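Local coordinates for transcriptional regulator, LacI family (Burkholderia phymatum, PDB 2RGY), which probably senses a small sugar-like effector through a two-lobed periplasmic-binding-protein-like domain and thereby regulates transcription, as in other LacI-family repressors, at residues A196-A201 with L237-I242; Y224-S229 with S275-V280; A178-L183 with V202-R207; I74-H79 with S169-E174. All blocks are in the same frame, centred on the assembly; numbering follows the deposited sequence.

Three of the four contacts lie inside one lobe of the periplasmic-binding-protein-like fold, and contact 4 joins that lobe to the other. Contacts 1 and 2 are near neighbours, their centres about 6 Å apart, and share a polar network in which Asp198 of contact 1 accepts a bond from the backbone N of Asp227 in contact 2. Contact 3, centred about 14 Å from contact 1, continues along the same helix 198-210. Contact 4 lies about 15 Å from contact 1, centre to centre, and is tied to it through Asn197 and Phe171. It spans the cleft between the lobes, where relatives bind their effector.

Contact 1: residues A196-A201 with L237-I242; sequences ANDTMA and LTSVHI
Asp198 and Ser239 form the polar half of this contact, joining the first turn of helix 198-210 to strand 238-241. The hydroxyl of Ser239 donates to the carboxylate, with OG 2.7 Å from Asp198 OD1 on the syn side of that oxygen. The Ser239 hydroxyl leaves its CB opposite the main-chain N (chi1 -179°), which brings it to the start of the helix. The second carboxylate oxygen, Asp198 OD2, has another partner, the backbone N of Asp227.

The apolar half is made by Leu237. Its CD2 methyl lies 3.8 Å from Ala201 CB, one helical turn beyond Asp198, and also packs against the carboxylate, 3.6 Å from Asp198 OD1. One branch of the leucine therefore touches both helix residues.

Within the helical segment, Asn197 is the N-cap: its OD1 accepts from Met200 N at 2.8 Å, the donor standing above the amide's carbonyl plane. Its ND2 bonds to Phe171 O.

All four touching residues are buried, and the donors Ser239 OG and Asp227 N, from separate parts of the chain, probably offset the charge of the Asp198 carboxylate. Its place at the N-terminal end of a helix would probably stabilise the ionised form further.

Contact 2: residues Y224-S229 with S275-V280; sequences YDDDYS and SMRASV
The guanidinium of Arg277 meets the carboxylate of Asp226 at its edge, and the two planes are turned 45° apart. The arginine presents its NH1 and NH2 end, and both nitrogens converge on a single oxygen, Asp226 OD1, which lies almost in the guanidinium plane. Arg277 NH2, 2.8 Å from Asp226 OD1, meets the syn lone pair of that oxygen; Arg277 NH1, 2.9 Å from Asp226 OD1, comes in on the same syn side but well out of the carboxylate plane. Neither bond is straight, with N-H...O angles of 148° and 140°, as expected when two donors share one acceptor. A different direction serves the other oxygen: Ser275 OG donates to Asp226 OD2 at 2.7 Å from above the carboxylate plane.

Asp226 swings its carboxylate to the side away from its own main-chain N, which carries the group out of the loop toward the segment 275-280. Arg277 reaches it with a chain bent at chi2.

Further bonds hold both partners. Asp226 OD2 also accepts from ND1 of His241, and Arg277 NH1 also donates to Leu237 O, tying the salt bridge to His241 of strand 238-241 and to Leu237 just before it.

The loop after strand 220-223 is thereby joined to the last strand of the mixed sheet, 273-275, and the chain just beyond it. Asp226 is buried, and with a guanidinium on one oxygen and two donors on the other, its carboxylate would be expected to stay ionised and to be restricted in rotation.

Contact 3: residues A178-L183 with V202-R207; sequences AATCQL and VSALAR
Helices 173-186 and 198-210 run in broadly the same direction here, their local axes 8.8 Å apart at closest approach and crossing at -51°, with the alpha carbons of Thr180 and Ala204 only 5.6 Å apart. Small side chains at the crossing permit this. Thr180 sits over Ala204, its OG1 3.3 Å from Ala204 CA and equally near the methyl CB. The hydroxyl is not bonded across the interface; it turns back along its own helix to Gly176 O, so the neighbouring alanine meets an oxygen already engaged.

The threonine's other branch faces further along the partner helix. Its CG2 methyl, trans to the main-chain N, rests on the aliphatic base of Arg207, 3.8 Å from CB. Beyond it, Cys181 takes up the outer part of the same arginine, with SG 3.6 Å from Arg207 NE, approaching the guanidinium obliquely. Arg207 thus crosses Thr180 at a slant, with CB and CG at the threonine methyl and CD and NE at the cysteine sulfur, while its NH1 is bonded to Gln210 OE1.

Nearer the N-terminal end of helix 173-186, Ser203 OG bonds to Pro173 O; Tyr232 of the second subunit packs on Val202, Ser203 and Ala206.

Joined through strand 192-195, the two helices belong to an alpha/beta succession with parallel strands 166-168, 192-195 and 220-223, the Rossmann-like layering of a periplasmic-binding-protein lobe.

Contact 4: residues I74-H79 with S169-E174; sequences ISHDLH and SDFSPE
His76 lies against the edge of the Phe171 ring, an offset edge-to-face pair bridging the two lobes of the periplasmic-binding-protein-like fold. Phe171 directs its CD2-CE2 edge toward the imidazole face, with ring centroids 5.4 Å apart and planes at 64°. The nearest atoms are His76 NE2 and Phe171 CD2, at 3.6 Å; NE2 lies close to the phenyl plane. The histidine's CG stands between its backbone N and carbonyl carbon (chi1 63°), and from there the imidazole extends across the cleft.

The loops carrying the two rings are shaped by their own side chains. Ser75 OG accepts from Asp77 N in an ST turn just before the chain enters helix 80-89. On the other lobe, Asp170 forms an Asx turn with Ser172, the N-cap of helix 173-186.

Helix 141-155 contributes further surroundings: Asp142 touches both side chains, and Asn143 and Arg146 pack on Phe171. The bridge is a small one, with both residues partly exposed, and is consistent with lobes that can move relative to each other, as in relatives. Beside Phe171, Asp170 OD1 takes two bonds from one face of its carboxylate, from Ser172 N at 3.0 Å and Ser172 OG at 2.6 Å.

Contact 1: residues A196-A201 with L237-I242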
loop_
_atom_site.group_PDB
_atom_site.type_symbol
_atom_site.label_atom_id
_atom_site.label_comp_id
_atom_site.label_asym_id
_atom_site.label_seq_id
_atom_site.Cartn_x
_atom_site.Cartn_y
_atom_site.Cartn_z
ATOM N N ALA A 196 -16.131 0.970 7.311
ATOM C CA ALA A 196 -15.872 -0.450 7.083
ATOM C C ALA A 196 -14.402 -0.855 6.955
ATOM O O ALA A 196 -14.070 -2.028 7.136
ATOM C CB ALA A 196 -16.656 -0.922 5.861
ATOM N N ASN A 197 -13.535 0.096 6.618
ATOM C CA ASN A 197 -12.104 -0.185 6.526
ATOM C C ASN A 197 -11.323 1.108 6.717
ATOM O O ASN A 197 -11.860 2.198 6.506
ATOM C CB ASN A 197 -11.747 -0.885 5.198
ATOM C CG ASN A 197 -11.639 0.066 4.013
ATOM O OD1 ASN A 197 -12.153 1.186 4.033
ATOM N ND2 ASN A 197 -10.979 -0.399 2.956
ATOM N N ASP A 198 -10.073 0.980 7.149
ATOM C CA ASP A 198 -9.219 2.137 7.401
ATOM C C ASP A 198 -9.054 3.049 6.183
ATOM O O ASP A 198 -8.966 4.269 6.332
ATOM C CB ASP A 198 -7.837 1.687 7.896
ATOM C CG ASP A 198 -7.882 1.089 9.301
ATOM O OD1 ASP A 198 -8.910 1.243 9.993
ATOM O OD2 ASP A 198 -6.887 0.471 9.725
ATOM N N THR A 199 -9.009 2.459 4.993
ATOM C CA THR A 199 -8.846 3.230 3.766
ATOM C C THR A 199 -9.943 4.272 3.620
ATOM O O THR A 199 -9.661 5.454 3.445
ATOM C CB THR A 199 -8.857 2.314 2.524
ATOM O OG1 THR A 199 -7.691 1.482 2.547
ATOM C CG2 THR A 199 -8.845 3.136 1.232
HETATM N N MSE A 200 -11.196 3.843 3.702
HETATM C CA MSE A 200 -12.292 4.785 3.561
HETATM C C MSE A 200 -12.298 5.761 4.748
HETATM O O MSE A 200 -12.649 6.933 4.595
HETATM C CB MSE A 200 -13.634 4.047 3.458
HETATM C CG MSE A 200 -13.781 3.126 2.234
HETATM SE SE MSE A 200 -15.488 2.539 1.978
HETATM C CE MSE A 200 -15.702 1.486 3.415
ATOM N N ALA A 201 -11.898 5.279 5.922
ATOM C CA ALA A 201 -11.855 6.119 7.119
ATOM C C ALA A 201 -10.877 7.270 6.918
ATOM O O ALA A 201 -11.153 8.402 7.298
ATOM C CB ALA A 201 -11.446 5.292 8.342
ATOM N N LEU A 237 -5.610 7.213 13.698
ATOM C CA LEU A 237 -6.885 6.506 13.583
ATOM C C LEU A 237 -7.131 5.326 14.511
ATOM O O LEU A 237 -6.376 4.345 14.505
ATOM C CB LEU A 237 -7.079 6.032 12.139
ATOM C CG LEU A 237 -8.406 5.346 11.813
ATOM C CD1 LEU A 237 -9.545 6.363 11.898
ATOM C CD2 LEU A 237 -8.333 4.733 10.423
ATOM N N THR A 238 -8.203 5.429 15.299
ATOM C CA THR A 238 -8.607 4.358 16.203
ATOM C C THR A 238 -9.259 3.343 15.276
ATOM O O THR A 238 -10.115 3.691 14.461
ATOM C CB THR A 238 -9.616 4.865 17.260
ATOM O OG1 THR A 238 -8.935 5.737 18.179
ATOM C CG2 THR A 238 -10.231 3.693 18.028
ATOM N N SER A 239 -8.846 2.089 15.387
ATOM C CA SER A 239 -9.357 1.068 14.491
ATOM C C SER A 239 -9.522 -0.301 15.131
ATOM O O SER A 239 -8.824 -0.640 16.078
ATOM C CB SER A 239 -8.408 0.957 13.290
ATOM O OG SER A 239 -8.834 -0.009 12.342
ATOM N N VAL A 240 -10.465 -1.074 14.604
ATOM C CA VAL A 240 -10.704 -2.427 15.074
ATOM C C VAL A 240 -9.556 -3.262 14.490
ATOM O O VAL A 240 -9.332 -3.276 13.274
ATOM C CB VAL A 240 -12.057 -2.964 14.559
ATOM C CG1 VAL A 240 -12.198 -4.435 14.890
ATOM C CG2 VAL A 240 -13.204 -2.170 15.186
ATOM N N HIS A 241 -8.819 -3.937 15.364
ATOM C CA HIS A 241 -7.689 -4.743 14.935
ATOM C C HIS A 241 -8.055 -6.163 14.504
ATOM O O HIS A 241 -8.511 -6.967 15.314
ATOM C CB HIS A 241 -6.651 -4.834 16.045
ATOM C CG HIS A 241 -5.463 -5.658 15.667
ATOM N ND1 HIS A 241 -4.442 -5.165 14.887
ATOM C CD2 HIS A 241 -5.167 -6.956 15.906
ATOM C CE1 HIS A 241 -3.563 -6.126 14.662
ATOM N NE2 HIS A 241 -3.979 -7.224 15.267
ATOM N N ILE A 242 -7.826 -6.464 13.231
ATOM C CA ILE A 242 -8.111 -7.780 12.654
ATOM C C ILE A 242 -6.789 -8.539 12.496
ATOM O O ILE A 242 -5.841 -8.015 11.910
ATOM C CB ILE A 242 -8.768 -7.636 11.259
ATOM C CG1 ILE A 242 -10.130 -6.947 11.390
ATOM C CG2 ILE A 242 -8.912 -9.000 10.604
ATOM C CD1 ILE A 242 -11.129 -7.714 12.271
#

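Contact 2: residues Y224-S229 with S275-V280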
loop_
_atom_site.group_PDB
_atom_site.type_symbol
_atom_site.label_atom_id
_atom_site.label_comp_id
_atom_site.label_asym_id
_atom_site.label_seq_id
_atom_site.Cartn_x
_atom_site.Cartn_y
_atom_site.Cartn_z
ATOM N N TYR A 224 -11.527 0.130 10.464
ATOM C CA TYR A 224 -11.572 -1.322 10.576
ATOM C C TYR A 224 -10.399 -1.915 9.799
ATOM O O TYR A 224 -10.135 -1.503 8.671
ATOM C CB TYR A 224 -12.894 -1.823 10.002
ATOM C CG TYR A 224 -13.302 -3.202 10.449
ATOM C CD1 TYR A 224 -14.191 -3.378 11.507
ATOM C CD2 TYR A 224 -12.838 -4.330 9.781
ATOM C CE1 TYR A 224 -14.618 -4.656 11.888
ATOM C CE2 TYR A 224 -13.250 -5.613 10.149
ATOM C CZ TYR A 224 -14.145 -5.772 11.202
ATOM O OH TYR A 224 -14.579 -7.041 11.545
ATOM N N ASP A 225 -9.719 -2.876 10.423
ATOM C CA ASP A 225 -8.552 -3.585 9.883
ATOM C C ASP A 225 -7.338 -3.316 10.767
ATOM O O ASP A 225 -6.656 -4.242 11.200
ATOM C CB ASP A 225 -8.184 -3.149 8.446
ATOM C CG ASP A 225 -9.166 -3.646 7.388
ATOM O OD1 ASP A 225 -9.854 -4.658 7.616
ATOM O OD2 ASP A 225 -9.235 -3.029 6.297
ATOM N N ASP A 226 -7.101 -2.035 11.033
ATOM C CA ASP A 226 -5.959 -1.545 11.808
ATOM C C ASP A 226 -4.744 -1.732 10.919
ATOM O O ASP A 226 -3.705 -2.269 11.325
ATOM C CB ASP A 226 -5.773 -2.289 13.136
ATOM C CG ASP A 226 -4.711 -1.634 14.022
ATOM O OD1 ASP A 226 -4.415 -0.437 13.807
ATOM O OD2 ASP A 226 -4.183 -2.304 14.937
ATOM N N ASP A 227 -4.916 -1.294 9.675
ATOM C CA ASP A 227 -3.870 -1.370 8.677
ATOM C C ASP A 227 -2.793 -0.413 9.176
ATOM O O ASP A 227 -3.088 0.528 9.920
ATOM C CB ASP A 227 -4.464 -0.982 7.314
ATOM C CG ASP A 227 -5.145 -2.173 6.621
ATOM O OD1 ASP A 227 -6.069 -1.961 5.801
ATOM O OD2 ASP A 227 -4.740 -3.335 6.887
ATOM N N TYR A 228 -1.541 -0.637 8.807
ATOM C CA TYR A 228 -0.535 0.246 9.358
ATOM C C TYR A 228 -0.373 1.635 8.770
ATOM O O TYR A 228 0.663 2.277 8.908
ATOM C CB TYR A 228 0.782 -0.518 9.501
ATOM C CG TYR A 228 0.679 -1.507 10.654
ATOM C CD1 TYR A 228 1.396 -2.710 10.651
ATOM C CD2 TYR A 228 -0.143 -1.227 11.766
ATOM C CE1 TYR A 228 1.299 -3.615 11.729
ATOM C CE2 TYR A 228 -0.241 -2.121 12.843
ATOM C CZ TYR A 228 0.482 -3.310 12.818
ATOM O OH TYR A 228 0.404 -4.176 13.901
ATOM N N SER A 229 -1.445 2.113 8.153
ATOM C CA SER A 229 -1.481 3.466 7.620
ATOM C C SER A 229 -2.275 4.272 8.661
ATOM O O SER A 229 -2.291 5.509 8.634
ATOM C CB SER A 229 -2.215 3.495 6.275
ATOM O OG SER A 229 -2.379 4.832 5.804
ATOM N N SER A 275 -7.743 -0.964 18.544
ATOM C CA SER A 275 -6.519 -0.208 18.711
ATOM C C SER A 275 -6.914 1.242 18.949
ATOM O O SER A 275 -7.209 1.977 18.013
ATOM C CB SER A 275 -5.647 -0.341 17.465
ATOM O OG SER A 275 -5.316 -1.703 17.258
HETATM N N MSE A 276 -6.942 1.634 20.216
HETATM C CA MSE A 276 -7.325 2.988 20.587
HETATM C C MSE A 276 -6.230 3.988 20.277
HETATM O O MSE A 276 -5.112 3.872 20.780
HETATM C CB MSE A 276 -7.659 3.064 22.084
HETATM C CG MSE A 276 -9.024 2.518 22.488
HETATM SE SE MSE A 276 -10.457 3.439 21.834
HETATM C CE MSE A 276 -10.001 5.111 22.174
ATOM N N ARG A 277 -6.552 4.968 19.444
ATOM C CA ARG A 277 -5.577 5.993 19.099
ATOM C C ARG A 277 -6.166 7.352 19.421
ATOM O O ARG A 277 -6.636 7.550 20.539
ATOM C CB ARG A 277 -5.161 5.856 17.629
ATOM C CG ARG A 277 -4.522 4.487 17.354
ATOM C CD ARG A 277 -3.480 4.536 16.251
ATOM N NE ARG A 277 -2.797 3.254 16.063
ATOM C CZ ARG A 277 -3.342 2.188 15.485
ATOM N NH1 ARG A 277 -4.587 2.237 15.030
ATOM N NH2 ARG A 277 -2.637 1.073 15.351
ATOM N N ALA A 278 -6.197 8.278 18.467
ATOM C CA ALA A 278 -6.715 9.603 18.781
ATOM C C ALA A 278 -7.929 10.105 18.012
ATOM O O ALA A 278 -8.302 11.271 18.153
ATOM C CB ALA A 278 -5.582 10.620 18.661
ATOM N N SER A 279 -8.562 9.253 17.216
ATOM C CA SER A 279 -9.708 9.703 16.433
ATOM C C SER A 279 -11.053 9.546 17.134
ATOM O O SER A 279 -12.072 9.984 16.616
ATOM C CB SER A 279 -9.755 8.976 15.091
ATOM O OG SER A 279 -9.900 7.596 15.304
ATOM N N VAL A 280 -11.062 8.914 18.300
ATOM C CA VAL A 280 -12.303 8.751 19.054
ATOM C C VAL A 280 -12.194 9.427 20.427
ATOM O O VAL A 280 -11.247 9.183 21.174
ATOM C CB VAL A 280 -12.665 7.254 19.252
ATOM C CG1 VAL A 280 -13.957 7.129 20.072
ATOM C CG2 VAL A 280 -12.843 6.580 17.902
#

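Contact 3: residues A178-L183 with V202-R207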
loop_
_atom_site.group_PDB
_atom_site.type_symbol
_atom_site.label_atom_id
_atom_site.label_comp_id
_atom_site.label_asym_id
_atom_site.label_seq_id
_atom_site.Cartn_x
_atom_site.Cartn_y
_atom_site.Cartn_z
ATOM N N ALA A 178 -16.091 9.979 -1.543
ATOM C CA ALA A 178 -17.400 10.261 -2.111
ATOM C C ALA A 178 -18.512 9.925 -1.118
ATOM O O ALA A 178 -19.530 10.620 -1.044
ATOM C CB ALA A 178 -17.587 9.455 -3.396
ATOM N N ALA A 179 -18.320 8.858 -0.351
ATOM C CA ALA A 179 -19.330 8.449 0.612
ATOM C C ALA A 179 -19.414 9.453 1.757
ATOM O O ALA A 179 -20.501 9.725 2.269
ATOM C CB ALA A 179 -19.014 7.055 1.140
ATOM N N THR A 180 -18.271 10.013 2.153
ATOM C CA THR A 180 -18.276 10.991 3.233
ATOM C C THR A 180 -19.012 12.237 2.748
ATOM O O THR A 180 -19.820 12.815 3.479
ATOM C CB THR A 180 -16.845 11.378 3.691
ATOM O OG1 THR A 180 -16.154 10.212 4.170
ATOM C CG2 THR A 180 -16.915 12.386 4.827
ATOM N N CYS A 181 -18.745 12.638 1.509
ATOM C CA CYS A 181 -19.408 13.809 0.947
ATOM C C CYS A 181 -20.920 13.597 0.885
ATOM O O CYS A 181 -21.693 14.482 1.249
ATOM C CB CYS A 181 -18.869 14.104 -0.455
ATOM S SG CYS A 181 -17.164 14.655 -0.436
ATOM N N GLN A 182 -21.337 12.425 0.422
ATOM C CA GLN A 182 -22.753 12.117 0.323
ATOM C C GLN A 182 -23.397 12.216 1.708
ATOM O O GLN A 182 -24.519 12.713 1.848
ATOM C CB GLN A 182 -22.952 10.714 -0.254
ATOM C CG GLN A 182 -24.415 10.361 -0.541
ATOM C CD GLN A 182 -24.602 8.931 -1.045
ATOM O OE1 GLN A 182 -23.928 8.491 -1.981
ATOM N NE2 GLN A 182 -25.529 8.204 -0.429
ATOM N N LEU A 183 -22.675 11.764 2.730
ATOM C CA LEU A 183 -23.177 11.799 4.097
ATOM C C LEU A 183 -23.379 13.226 4.592
ATOM O O LEU A 183 -24.441 13.563 5.099
ATOM C CB LEU A 183 -22.213 11.061 5.028
ATOM C CG LEU A 183 -22.525 11.104 6.520
ATOM C CD1 LEU A 183 -23.882 10.449 6.800
ATOM C CD2 LEU A 183 -21.412 10.400 7.281
ATOM N N VAL A 202 -9.727 6.974 6.330
ATOM C CA VAL A 202 -8.730 8.005 6.091
ATOM C C VAL A 202 -9.285 9.061 5.150
ATOM O O VAL A 202 -9.048 10.247 5.353
ATOM C CB VAL A 202 -7.445 7.413 5.504
ATOM C CG1 VAL A 202 -6.517 8.535 5.037
ATOM C CG2 VAL A 202 -6.760 6.566 6.555
ATOM N N SER A 203 -10.022 8.638 4.126
ATOM C CA SER A 203 -10.630 9.592 3.196
ATOM C C SER A 203 -11.657 10.458 3.937
ATOM O O SER A 203 -11.841 11.626 3.613
ATOM C CB SER A 203 -11.324 8.863 2.033
ATOM O OG SER A 203 -10.378 8.283 1.145
ATOM N N ALA A 204 -12.329 9.879 4.932
ATOM C CA ALA A 204 -13.315 10.633 5.702
ATOM C C ALA A 204 -12.602 11.736 6.477
ATOM O O ALA A 204 -13.088 12.869 6.566
ATOM C CB ALA A 204 -14.056 9.714 6.658
ATOM N N LEU A 205 -11.445 11.393 7.034
ATOM C CA LEU A 205 -10.638 12.339 7.781
ATOM C C LEU A 205 -10.163 13.430 6.834
ATOM O O LEU A 205 -9.949 14.570 7.249
ATOM C CB LEU A 205 -9.421 11.643 8.396
ATOM C CG LEU A 205 -9.708 10.603 9.487
ATOM C CD1 LEU A 205 -8.389 10.061 10.034
ATOM C CD2 LEU A 205 -10.517 11.239 10.594
ATOM N N ALA A 206 -9.996 13.068 5.562
ATOM C CA ALA A 206 -9.533 14.012 4.553
ATOM C C ALA A 206 -10.588 15.066 4.301
ATOM O O ALA A 206 -10.281 16.249 4.260
ATOM C CB ALA A 206 -9.203 13.291 3.256
ATOM N N ARG A 207 -11.832 14.627 4.134
ATOM C CA ARG A 207 -12.949 15.528 3.880
ATOM C C ARG A 207 -13.207 16.421 5.083
ATOM O O ARG A 207 -13.315 17.630 4.947
ATOM C CB ARG A 207 -14.214 14.725 3.545
ATOM C CG ARG A 207 -15.409 15.584 3.151
ATOM C CD ARG A 207 -14.997 16.640 2.134
ATOM N NE ARG A 207 -16.131 17.408 1.637
ATOM C CZ ARG A 207 -16.025 18.529 0.926
ATOM N NH1 ARG A 207 -14.832 19.020 0.626
ATOM N NH2 ARG A 207 -17.115 19.164 0.520
#

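Contact 4: residues I74-H79 with S169-E174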
loop_
_atom_site.group_PDB
_atom_site.type_symbol
_atom_site.label_atom_id
_atom_site.label_comp_id
_atom_site.label_asym_id
_atom_site.label_seq_id
_atom_site.Cartn_x
_atom_site.Cartn_y
_atom_site.Cartn_z
ATOM N N ILE A 74 -8.395 -14.690 -2.180
ATOM C CA ILE A 74 -9.153 -13.754 -1.362
ATOM C C ILE A 74 -9.863 -12.798 -2.305
ATOM O O ILE A 74 -9.240 -12.164 -3.152
ATOM C CB ILE A 74 -8.279 -12.939 -0.373
ATOM C CG1 ILE A 74 -9.166 -11.956 0.402
ATOM C CG2 ILE A 74 -7.194 -12.190 -1.100
ATOM C CD1 ILE A 74 -8.445 -11.226 1.527
ATOM N N SER A 75 -11.181 -12.720 -2.165
ATOM C CA SER A 75 -11.989 -11.849 -3.000
ATOM C C SER A 75 -13.388 -11.781 -2.429
ATOM O O SER A 75 -13.955 -12.797 -2.037
ATOM C CB SER A 75 -12.051 -12.388 -4.431
ATOM O OG SER A 75 -13.067 -11.744 -5.190
ATOM N N HIS A 76 -13.939 -10.575 -2.366
ATOM C CA HIS A 76 -15.289 -10.410 -1.863
ATOM C C HIS A 76 -16.233 -10.170 -3.034
ATOM O O HIS A 76 -17.414 -9.888 -2.836
ATOM C CB HIS A 76 -15.348 -9.241 -0.878
ATOM C CG HIS A 76 -15.007 -7.919 -1.491
ATOM N ND1 HIS A 76 -15.775 -7.344 -2.483
ATOM C CD2 HIS A 76 -13.991 -7.061 -1.252
ATOM C CE1 HIS A 76 -15.243 -6.183 -2.824
ATOM N NE2 HIS A 76 -14.161 -5.987 -2.095
ATOM N N ASP A 77 -15.700 -10.275 -4.250
ATOM C CA ASP A 77 -16.486 -10.085 -5.473
ATOM C C ASP A 77 -16.995 -11.431 -5.985
ATOM O O ASP A 77 -17.986 -11.500 -6.712
ATOM C CB ASP A 77 -15.636 -9.437 -6.573
ATOM C CG ASP A 77 -15.269 -8.002 -6.262
ATOM O OD1 ASP A 77 -16.171 -7.145 -6.269
ATOM O OD2 ASP A 77 -14.077 -7.726 -6.016
ATOM N N LEU A 78 -16.297 -12.504 -5.624
ATOM C CA LEU A 78 -16.709 -13.833 -6.050
ATOM C C LEU A 78 -17.971 -14.225 -5.293
ATOM O O LEU A 78 -18.188 -13.791 -4.165
ATOM C CB LEU A 78 -15.615 -14.862 -5.756
ATOM C CG LEU A 78 -14.270 -14.764 -6.483
ATOM C CD1 LEU A 78 -13.337 -15.803 -5.894
ATOM C CD2 LEU A 78 -14.449 -15.011 -7.988
ATOM N N HIS A 79 -18.808 -15.036 -5.920
ATOM C CA HIS A 79 -20.027 -15.498 -5.270
ATOM C C HIS A 79 -19.734 -16.882 -4.736
ATOM O O HIS A 79 -18.859 -17.568 -5.258
ATOM C CB HIS A 79 -21.180 -15.549 -6.269
ATOM C CG HIS A 79 -21.723 -14.203 -6.615
ATOM N ND1 HIS A 79 -20.969 -13.053 -6.514
ATOM C CD2 HIS A 79 -22.926 -13.823 -7.107
ATOM C CE1 HIS A 79 -21.684 -12.023 -6.931
ATOM N NE2 HIS A 79 -22.875 -12.464 -7.296
ATOM N N SER A 169 -20.386 1.786 -0.027
ATOM C CA SER A 169 -19.220 2.194 -0.804
ATOM C C SER A 169 -18.442 0.975 -1.316
ATOM O O SER A 169 -18.963 -0.138 -1.301
ATOM C CB SER A 169 -18.314 3.103 0.025
ATOM O OG SER A 169 -17.370 3.735 -0.816
ATOM N N ASP A 170 -17.196 1.172 -1.747
ATOM C CA ASP A 170 -16.424 0.066 -2.305
ATOM C C ASP A 170 -15.061 -0.248 -1.699
ATOM O O ASP A 170 -14.260 -0.920 -2.335
ATOM C CB ASP A 170 -16.246 0.296 -3.807
ATOM C CG ASP A 170 -15.453 1.555 -4.106
ATOM O OD1 ASP A 170 -14.948 2.182 -3.148
ATOM O OD2 ASP A 170 -15.323 1.917 -5.293
ATOM N N PHE A 171 -14.798 0.215 -0.481
ATOM C CA PHE A 171 -13.508 -0.028 0.182
ATOM C C PHE A 171 -12.316 0.757 -0.375
ATOM O O PHE A 171 -11.209 0.642 0.160
ATOM C CB PHE A 171 -13.122 -1.520 0.144
ATOM C CG PHE A 171 -13.939 -2.399 1.050
ATOM C CD1 PHE A 171 -14.235 -2.005 2.357
ATOM C CD2 PHE A 171 -14.365 -3.653 0.613
ATOM C CE1 PHE A 171 -14.947 -2.849 3.226
ATOM C CE2 PHE A 171 -15.075 -4.509 1.466
ATOM C CZ PHE A 171 -15.366 -4.106 2.778
ATOM N N SER A 172 -12.517 1.531 -1.438
ATOM C CA SER A 172 -11.414 2.297 -2.032
ATOM C C SER A 172 -11.279 3.716 -1.487
ATOM O O SER A 172 -12.209 4.251 -0.892
ATOM C CB SER A 172 -11.596 2.395 -3.545
ATOM O OG SER A 172 -12.720 3.207 -3.854
ATOM N N PRO A 173 -10.113 4.354 -1.707
ATOM C CA PRO A 173 -9.898 5.723 -1.227
ATOM C C PRO A 173 -10.940 6.692 -1.779
ATOM O O PRO A 173 -11.548 7.450 -1.024
ATOM C CB PRO A 173 -8.491 6.055 -1.731
ATOM C CG PRO A 173 -7.816 4.725 -1.746
ATOM C CD PRO A 173 -8.887 3.830 -2.334
ATOM N N GLU A 174 -11.135 6.664 -3.095
ATOM C CA GLU A 174 -12.101 7.548 -3.751
ATOM C C GLU A 174 -13.537 7.239 -3.320
ATOM O O GLU A 174 -14.367 8.144 -3.214
ATOM C CB GLU A 174 -11.995 7.430 -5.273
ATOM C CG GLU A 174 -12.307 6.034 -5.800
ATOM C CD GLU A 174 -11.074 5.147 -5.915
ATOM O OE1 GLU A 174 -10.149 5.283 -5.083
ATOM O OE2 GLU A 174 -11.040 4.300 -6.841
#